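Local coordinates for protein alpha-1,2-mannosyltransferase (Ktr4), putative (PDB 7BOP) that is a fungal Ktr-type mannosyltransferase of the GT-A clan that holds guanosine-5'-diphosphate and manganese in its pocket, at residues Thr86-Leu90 and Val193-Phe199; Asn95-Pro101 and Glu121-Lys125. One frame throughout, in Å; residues are numbered along the deposited sequence.

Contact 1 of 2, residues Thr86-Leu90 and Val193-Phe199; sequences TMKDL and VEPKVQF. With MN (manganese (II) ion), chain G; GDP (guanosine-5'-diphosphate), chain H.
The ring of Phe-199 carries Leu-90 over one face and Thr-86 CG2 and Asp-89 CB at its edge. Leu-90 CD1 sits 4.1 Å from the Phe-199 ring centroid, 4° off the normal, a CH-pi contact. Here helix 80-98 of the GT-A fold packs on the loop that holds manganese and on strand 198-199 beyond it. Two helix side chains grip backbone N-H groups of this segment. Val-197 N donates to Thr-86 OG1 at 3.0 Å; the same hydroxyl also bonds Asp-82 O, one turn back. Phe-199 N donates to Asp-89 OD2 at 3.1 Å, meeting the anti side 31° out of the carboxylate plane. One water joins that oxygen to Gln-198 OE1, and Gln-198 NE2 bonds Asn-342 OD1, while Asp-89 OD1 pairs with Arg-92. The hydroxyl of Thr-86 lies beside its backbone N (chi1 -63°), which turns CG2 to the valines. Thr-86 CG2 meets Val-193 CG1 and Val-197 CG2, each at 3.4 Å, both tight. Leu-90 CD2 reaches Val-193 CG2 at 3.7 Å. Residues Glu-194 and Pro-195 of 193-199 belong to the ligand pocket. The first bond of the Glu-194 side chain points away from 86-90, the chain beyond is extended, and Arg-192 pairs with its OE1. His-343, two waters and two phosphate oxygens of guanosine-5'-diphosphate also bind the manganese, which Glu-194 OE2 meets at 2.0 Å.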
loop_
_atom_site.group_PDB
_atom_site.type_symbol
_atom_site.label_atom_id
_atom_site.label_comp_id
_atom_site.label_asym_id
_atom_site.label_seq_id
_atom_site.Cartn_x
_atom_site.Cartn_y
_atom_site.Cartn_z
ATOM N N THR A 86 -2.419 15.429 -6.395
ATOM C CA THR A 86 -1.582 14.596 -5.549
ATOM C C THR A 86 -0.099 14.961 -5.632
ATOM O O THR A 86 0.569 15.078 -4.612
ATOM C CB THR A 86 -1.782 13.120 -5.898
ATOM O OG1 THR A 86 -3.150 12.774 -5.627
ATOM C CG2 THR A 86 -0.825 12.236 -5.096
ATOM N N MET A 87 0.398 15.136 -6.851
ATOM C CA MET A 87 1.788 15.543 -7.074
ATOM C C MET A 87 2.105 16.854 -6.361
ATOM O O MET A 87 3.147 16.969 -5.724
ATOM C CB MET A 87 2.065 15.689 -8.567
ATOM C CG MET A 87 2.124 14.387 -9.333
ATOM S SD MET A 87 2.665 14.630 -11.046
ATOM C CE MET A 87 4.395 15.010 -10.804
ATOM N N LYS A 88 1.195 17.832 -6.447
ATOM C CA LYS A 88 1.381 19.119 -5.768
ATOM C C LYS A 88 1.588 18.938 -4.266
ATOM O O LYS A 88 2.459 19.570 -3.679
ATOM C CB LYS A 88 0.204 20.069 -6.011
ATOM C CG LYS A 88 0.196 20.699 -7.396
ATOM C CD LYS A 88 -1.044 21.566 -7.591
ATOM C CE LYS A 88 -1.100 22.172 -8.989
ATOM N NZ LYS A 88 0.021 23.125 -9.221
ATOM N N ASP A 89 0.788 18.066 -3.657
ATOM C CA ASP A 89 0.903 17.802 -2.219
ATOM C C ASP A 89 2.212 17.107 -1.884
ATOM O O ASP A 89 2.894 17.492 -0.932
ATOM C CB ASP A 89 -0.259 16.927 -1.718
ATOM C CG ASP A 89 -1.546 17.709 -1.447
ATOM O OD1 ASP A 89 -1.624 18.935 -1.680
ATOM O OD2 ASP A 89 -2.492 17.069 -0.947
ATOM N N LEU A 90 2.547 16.065 -2.640
ATOM C CA LEU A 90 3.747 15.287 -2.334
ATOM C C LEU A 90 5.016 16.111 -2.571
ATOM O O LEU A 90 5.959 16.076 -1.766
ATOM C CB LEU A 90 3.770 13.961 -3.101
ATOM C CG LEU A 90 4.861 12.965 -2.673
ATOM C CD1 LEU A 90 5.007 12.880 -1.160
ATOM C CD2 LEU A 90 4.566 11.595 -3.246
ATOM N N VAL A 193 2.133 5.854 -5.181
ATOM C CA VAL A 193 1.243 6.987 -5.095
ATOM C C VAL A 193 0.037 6.736 -5.999
ATOM O O VAL A 193 0.185 6.201 -7.103
ATOM C CB VAL A 193 1.966 8.270 -5.575
ATOM C CG1 VAL A 193 1.077 9.490 -5.416
ATOM C CG2 VAL A 193 3.275 8.447 -4.819
ATOM N N GLU A 194 -1.146 7.132 -5.531
ATOM C CA GLU A 194 -2.362 7.098 -6.329
ATOM C C GLU A 194 -2.884 8.502 -6.567
ATOM O O GLU A 194 -2.656 9.388 -5.749
ATOM C CB GLU A 194 -3.465 6.314 -5.612
ATOM C CG GLU A 194 -3.235 4.818 -5.597
ATOM C CD GLU A 194 -4.487 3.982 -5.338
ATOM O OE1 GLU A 194 -4.239 2.768 -5.176
ATOM O OE2 GLU A 194 -5.672 4.482 -5.300
ATOM N N PRO A 195 -3.639 8.701 -7.661
ATOM C CA PRO A 195 -4.313 9.985 -7.850
ATOM C C PRO A 195 -5.405 10.233 -6.802
ATOM O O PRO A 195 -5.919 9.291 -6.215
ATOM C CB PRO A 195 -4.923 9.860 -9.250
ATOM C CG PRO A 195 -5.073 8.406 -9.476
ATOM C CD PRO A 195 -3.947 7.747 -8.743
ATOM N N LYS A 196 -5.704 11.507 -6.561
ATOM C CA LYS A 196 -6.765 11.949 -5.674
ATOM C C LYS A 196 -6.477 11.682 -4.190
ATOM O O LYS A 196 -7.405 11.538 -3.401
ATOM C CB LYS A 196 -8.108 11.335 -6.082
ATOM C CG LYS A 196 -9.308 12.222 -5.765
ATOM C CD LYS A 196 -10.593 11.579 -6.268
ATOM C CE LYS A 196 -11.833 12.214 -5.660
ATOM N NZ LYS A 196 -12.154 13.527 -6.279
ATOM N N VAL A 197 -5.206 11.615 -3.812
ATOM C CA VAL A 197 -4.844 11.489 -2.399
ATOM C C VAL A 197 -4.251 12.800 -1.930
ATOM O O VAL A 197 -3.757 13.597 -2.740
ATOM C CB VAL A 197 -3.873 10.315 -2.127
ATOM C CG1 VAL A 197 -4.455 9.021 -2.662
ATOM C CG2 VAL A 197 -2.493 10.574 -2.699
ATOM N N GLN A 198 -4.296 13.024 -0.622
ATOM C CA GLN A 198 -3.703 14.219 -0.029
ATOM C C GLN A 198 -2.553 13.876 0.905
ATOM O O GLN A 198 -2.569 12.851 1.592
ATOM C CB GLN A 198 -4.744 15.024 0.746
ATOM C CG GLN A 198 -6.050 15.283 0.010
ATOM C CD GLN A 198 -6.961 16.195 0.809
ATOM O OE1 GLN A 198 -6.738 17.396 0.864
ATOM N NE2 GLN A 198 -7.965 15.624 1.467
ATOM N N PHE A 199 -1.573 14.769 0.946
ATOM C CA PHE A 199 -0.509 14.747 1.956
ATOM C C PHE A 199 -0.582 16.050 2.726
ATOM O O PHE A 199 -0.619 17.132 2.124
ATOM C CB PHE A 199 0.868 14.561 1.325
ATOM C CG PHE A 199 1.029 13.258 0.617
ATOM C CD1 PHE A 199 1.431 12.118 1.312
ATOM C CD2 PHE A 199 0.750 13.148 -0.738
ATOM C CE1 PHE A 199 1.565 10.897 0.663
ATOM C CE2 PHE A 199 0.881 11.929 -1.391
ATOM C CZ PHE A 199 1.298 10.803 -0.689
HETATM MN MN MN G . -7.624 4.815 -5.323
HETATM P PB GDP H . -9.295 2.067 -5.357
HETATM O O1B GDP H . -10.674 2.654 -5.447
HETATM O O2B GDP H . -8.228 3.037 -4.821
HETATM O O3B GDP H . -9.207 0.681 -4.748
HETATM O O3A GDP H . -8.969 1.818 -6.931
HETATM P PA GDP H . -8.376 2.919 -7.966
HETATM O O1A GDP H . -9.346 3.122 -9.104
HETATM O O2A GDP H . -7.833 4.114 -7.150
HETATM O "O5'" GDP H . -7.181 2.009 -8.545
HETATM C "C5'" GDP H . -6.000 1.764 -7.781
HETATM C "C4'" GDP H . -4.780 2.322 -8.510
HETATM O "O4'" GDP H . -4.624 1.637 -9.756
HETATM C "C3'" GDP H . -4.887 3.794 -8.883
HETATM O "O3'" GDP H . -3.557 4.338 -8.871
HETATM C "C2'" GDP H . -5.489 3.791 -10.280
HETATM O "O2'" GDP H . -5.103 4.939 -11.035
HETATM C "C1'" GDP H . -4.912 2.503 -10.858
HETATM N N9 GDP H . -5.741 1.729 -11.814
HETATM C C8 GDP H . -6.863 0.992 -11.578
HETATM N N7 GDP H . -7.277 0.390 -12.718
HETATM C C5 GDP H . -6.414 0.727 -13.697
HETATM C C6 GDP H . -6.253 0.444 -15.139
HETATM O O6 GDP H . -7.082 -0.285 -15.707
HETATM N N1 GDP H . -5.207 0.984 -15.800
HETATM C C2 GDP H . -4.294 1.773 -15.176
HETATM N N2 GDP H . -3.257 2.306 -15.871
HETATM N N3 GDP H . -4.390 2.080 -13.858
HETATM C C4 GDP H . -5.399 1.593 -13.093
HETATM O O HOH W 1 -4.480 18.550 0.061
HETATM O O HOH W 2 -4.609 16.177 -3.561
HETATM O O HOH W 3 -7.236 6.887 -6.407
HETATM O O HOH W 4 -9.824 5.570 -5.574
#

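Contact 2 of 2, residues Asn95-Pro101 and Glu121-Lys125; sequences NSKFNYP and ETKAK
Lys-123 crosses the side chain of Asn-99 at a slant and brings its ammonium to the C-terminal end of helix 80-98. The helix runs out there in the GT-A fold, and Asn-99 is the first residue beyond it, with positive phi. Two turns in the lysine chain, at chi3 -57° and chi4 -56°, curl NZ back to two carbonyl oxygens. NZ donates to Ser-96 O at 2.8 Å and to Asn-99 OD1 at 3.1 Å, each time in the carbonyl plane on a lone pair. The positive charge probably suits the negative end of the helix dipole. A water adds a second link, donating to Asn-99 OD1 and accepting from Lys-123 N. The amide nitrogen of Asn-99 turns to Tyr-57 O. Asn-95 folds over the chain after the helix: OD1 accepts from Tyr-100 N, and ND2 donates to Tyr-100 O nearly in its own amide plane. Its ND2 also bonds Glu-91. Glu-91 holds Thr-122 OG1 as well, the hydroxyl that closes an ST turn by accepting from Ala-124 N at 3.1 Å. Ala-124, which ends that turn, has a CB that points to 95-101 and lies 3.1 Å from Tyr-100 O.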
loop_
_atom_site.group_PDB
_atom_site.type_symbol
_atom_site.label_atom_id
_atom_site.label_comp_id
_atom_site.label_asym_id
_atom_site.label_seq_id
_atom_site.Cartn_x
_atom_site.Cartn_y
_atom_site.Cartn_z
ATOM N N ASN A 95 8.921 16.109 -1.801
ATOM C CA ASN A 95 9.832 15.880 -2.924
ATOM C C ASN A 95 10.470 17.144 -3.543
ATOM O O ASN A 95 11.469 17.020 -4.269
ATOM C CB ASN A 95 9.192 15.033 -4.015
ATOM C CG ASN A 95 10.227 14.300 -4.860
ATOM O OD1 ASN A 95 11.155 13.693 -4.329
ATOM N ND2 ASN A 95 10.064 14.334 -6.167
ATOM N N SER A 96 9.938 18.337 -3.267
ATOM C CA SER A 96 10.602 19.560 -3.752
ATOM C C SER A 96 11.979 19.726 -3.117
ATOM O O SER A 96 12.833 20.382 -3.689
ATOM C CB SER A 96 9.759 20.801 -3.513
ATOM O OG SER A 96 9.581 21.016 -2.142
ATOM N N LYS A 97 12.190 19.115 -1.947
ATOM C CA LYS A 97 13.475 19.165 -1.256
ATOM C C LYS A 97 14.413 18.019 -1.643
ATOM O O LYS A 97 15.630 18.190 -1.671
ATOM C CB LYS A 97 13.254 19.152 0.259
ATOM C CG LYS A 97 12.375 20.286 0.768
ATOM C CD LYS A 97 11.914 20.045 2.198
ATOM C CE LYS A 97 10.880 18.918 2.292
ATOM N NZ LYS A 97 9.919 19.154 3.397
ATOM N N PHE A 98 13.858 16.840 -1.907
ATOM C CA PHE A 98 14.674 15.649 -2.141
ATOM C C PHE A 98 14.796 15.265 -3.614
ATOM O O PHE A 98 15.797 14.666 -4.009
ATOM C CB PHE A 98 14.146 14.502 -1.265
ATOM C CG PHE A 98 14.291 14.782 0.198
ATOM C CD1 PHE A 98 15.538 14.718 0.799
ATOM C CD2 PHE A 98 13.197 15.166 0.968
ATOM C CE1 PHE A 98 15.699 14.995 2.140
ATOM C CE2 PHE A 98 13.352 15.449 2.311
ATOM C CZ PHE A 98 14.602 15.362 2.901
ATOM N N ASN A 99 13.785 15.609 -4.415
ATOM C CA ASN A 99 13.826 15.470 -5.871
ATOM C C ASN A 99 14.094 14.054 -6.376
ATOM O O ASN A 99 14.908 13.842 -7.282
ATOM C CB ASN A 99 14.828 16.467 -6.465
ATOM C CG ASN A 99 14.451 17.890 -6.157
ATOM O OD1 ASN A 99 13.440 18.382 -6.644
ATOM N ND2 ASN A 99 15.235 18.548 -5.329
ATOM N N TYR A 100 13.409 13.082 -5.772
ATOM C CA TYR A 100 13.412 11.726 -6.294
ATOM C C TYR A 100 12.568 11.674 -7.581
ATOM O O TYR A 100 11.612 12.444 -7.736
ATOM C CB TYR A 100 12.905 10.731 -5.231
ATOM C CG TYR A 100 13.966 10.301 -4.263
ATOM C CD1 TYR A 100 14.779 9.207 -4.550
ATOM C CD2 TYR A 100 14.183 10.988 -3.066
ATOM C CE1 TYR A 100 15.763 8.800 -3.672
ATOM C CE2 TYR A 100 15.174 10.590 -2.184
ATOM C CZ TYR A 100 15.956 9.489 -2.490
ATOM O OH TYR A 100 16.925 9.074 -1.629
ATOM N N PRO A 101 12.929 10.787 -8.518
ATOM C CA PRO A 101 12.186 10.715 -9.779
ATOM C C PRO A 101 10.788 10.106 -9.634
ATOM O O PRO A 101 10.545 9.320 -8.704
ATOM C CB PRO A 101 13.048 9.801 -10.637
ATOM C CG PRO A 101 13.724 8.909 -9.658
ATOM C CD PRO A 101 13.952 9.728 -8.425
ATOM N N GLU A 121 5.001 19.744 -12.771
ATOM C CA GLU A 121 4.783 19.791 -11.328
ATOM C C GLU A 121 5.981 19.371 -10.479
ATOM O O GLU A 121 5.869 19.313 -9.253
ATOM C CB GLU A 121 3.580 18.908 -10.973
ATOM C CG GLU A 121 2.266 19.364 -11.586
ATOM C CD GLU A 121 1.847 20.766 -11.178
ATOM O OE1 GLU A 121 2.279 21.257 -10.114
ATOM O OE2 GLU A 121 1.060 21.383 -11.914
ATOM N N THR A 122 7.115 19.069 -11.104
ATOM C CA THR A 122 8.275 18.583 -10.364
ATOM C C THR A 122 9.557 19.017 -11.055
ATOM O O THR A 122 9.587 19.157 -12.280
ATOM C CB THR A 122 8.239 17.041 -10.212
ATOM O OG1 THR A 122 9.362 16.593 -9.453
ATOM C CG2 THR A 122 8.261 16.330 -11.550
ATOM N N LYS A 123 10.601 19.232 -10.264
ATOM C CA LYS A 123 11.943 19.485 -10.799
ATOM C C LYS A 123 12.672 18.188 -11.083
ATOM O O LYS A 123 13.698 18.199 -11.761
ATOM C CB LYS A 123 12.771 20.320 -9.825
ATOM C CG LYS A 123 12.126 21.634 -9.408
ATOM C CD LYS A 123 13.052 22.492 -8.551
ATOM C CE LYS A 123 13.565 21.805 -7.272
ATOM N NZ LYS A 123 12.499 21.300 -6.361
ATOM N N ALA A 124 12.172 17.065 -10.549
ATOM C CA ALA A 124 12.821 15.772 -10.767
ATOM C C ALA A 124 12.496 15.226 -12.146
ATOM O O ALA A 124 11.560 15.681 -12.800
ATOM C CB ALA A 124 12.405 14.773 -9.697
ATOM N N LYS A 125 13.257 14.216 -12.561
ATOM C CA LYS A 125 12.988 13.513 -13.813
ATOM C C LYS A 125 11.702 12.695 -13.686
ATOM O O LYS A 125 11.479 12.048 -12.657
ATOM C CB LYS A 125 14.132 12.566 -14.187
ATOM C CG LYS A 125 15.474 13.233 -14.486
ATOM C CD LYS A 125 16.358 13.368 -13.247
ATOM C CE LYS A 125 17.847 13.360 -13.579
ATOM N NZ LYS A 125 18.259 14.550 -14.374
HETATM O O HOH W 5 10.908 18.759 -7.392
HETATM O O HOH W 6 15.655 14.065 -10.037
#

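Both contacts use helix 80-98, and contact 2 is nested within the chain loop that contact 1 closes. Contact 1 is mostly buried and lies nearer the centre of the chain, beside the manganese and nucleotide. Contact 2 is partly buried and farther out, where the helix ends. Their chemistry differs accordingly. In 86-90 with 193-199, methyls and an aromatic ring pack while helix side chains accept from backbone N-H groups. In 95-101 with 121-125, a lysine donates to oxygens at the helix end and a water bridges the two segments. The two meet directly: Lys-88 NZ forms a salt bridge with Glu-121 OE1, and Met-87 CE packs on Thr-122 CG2.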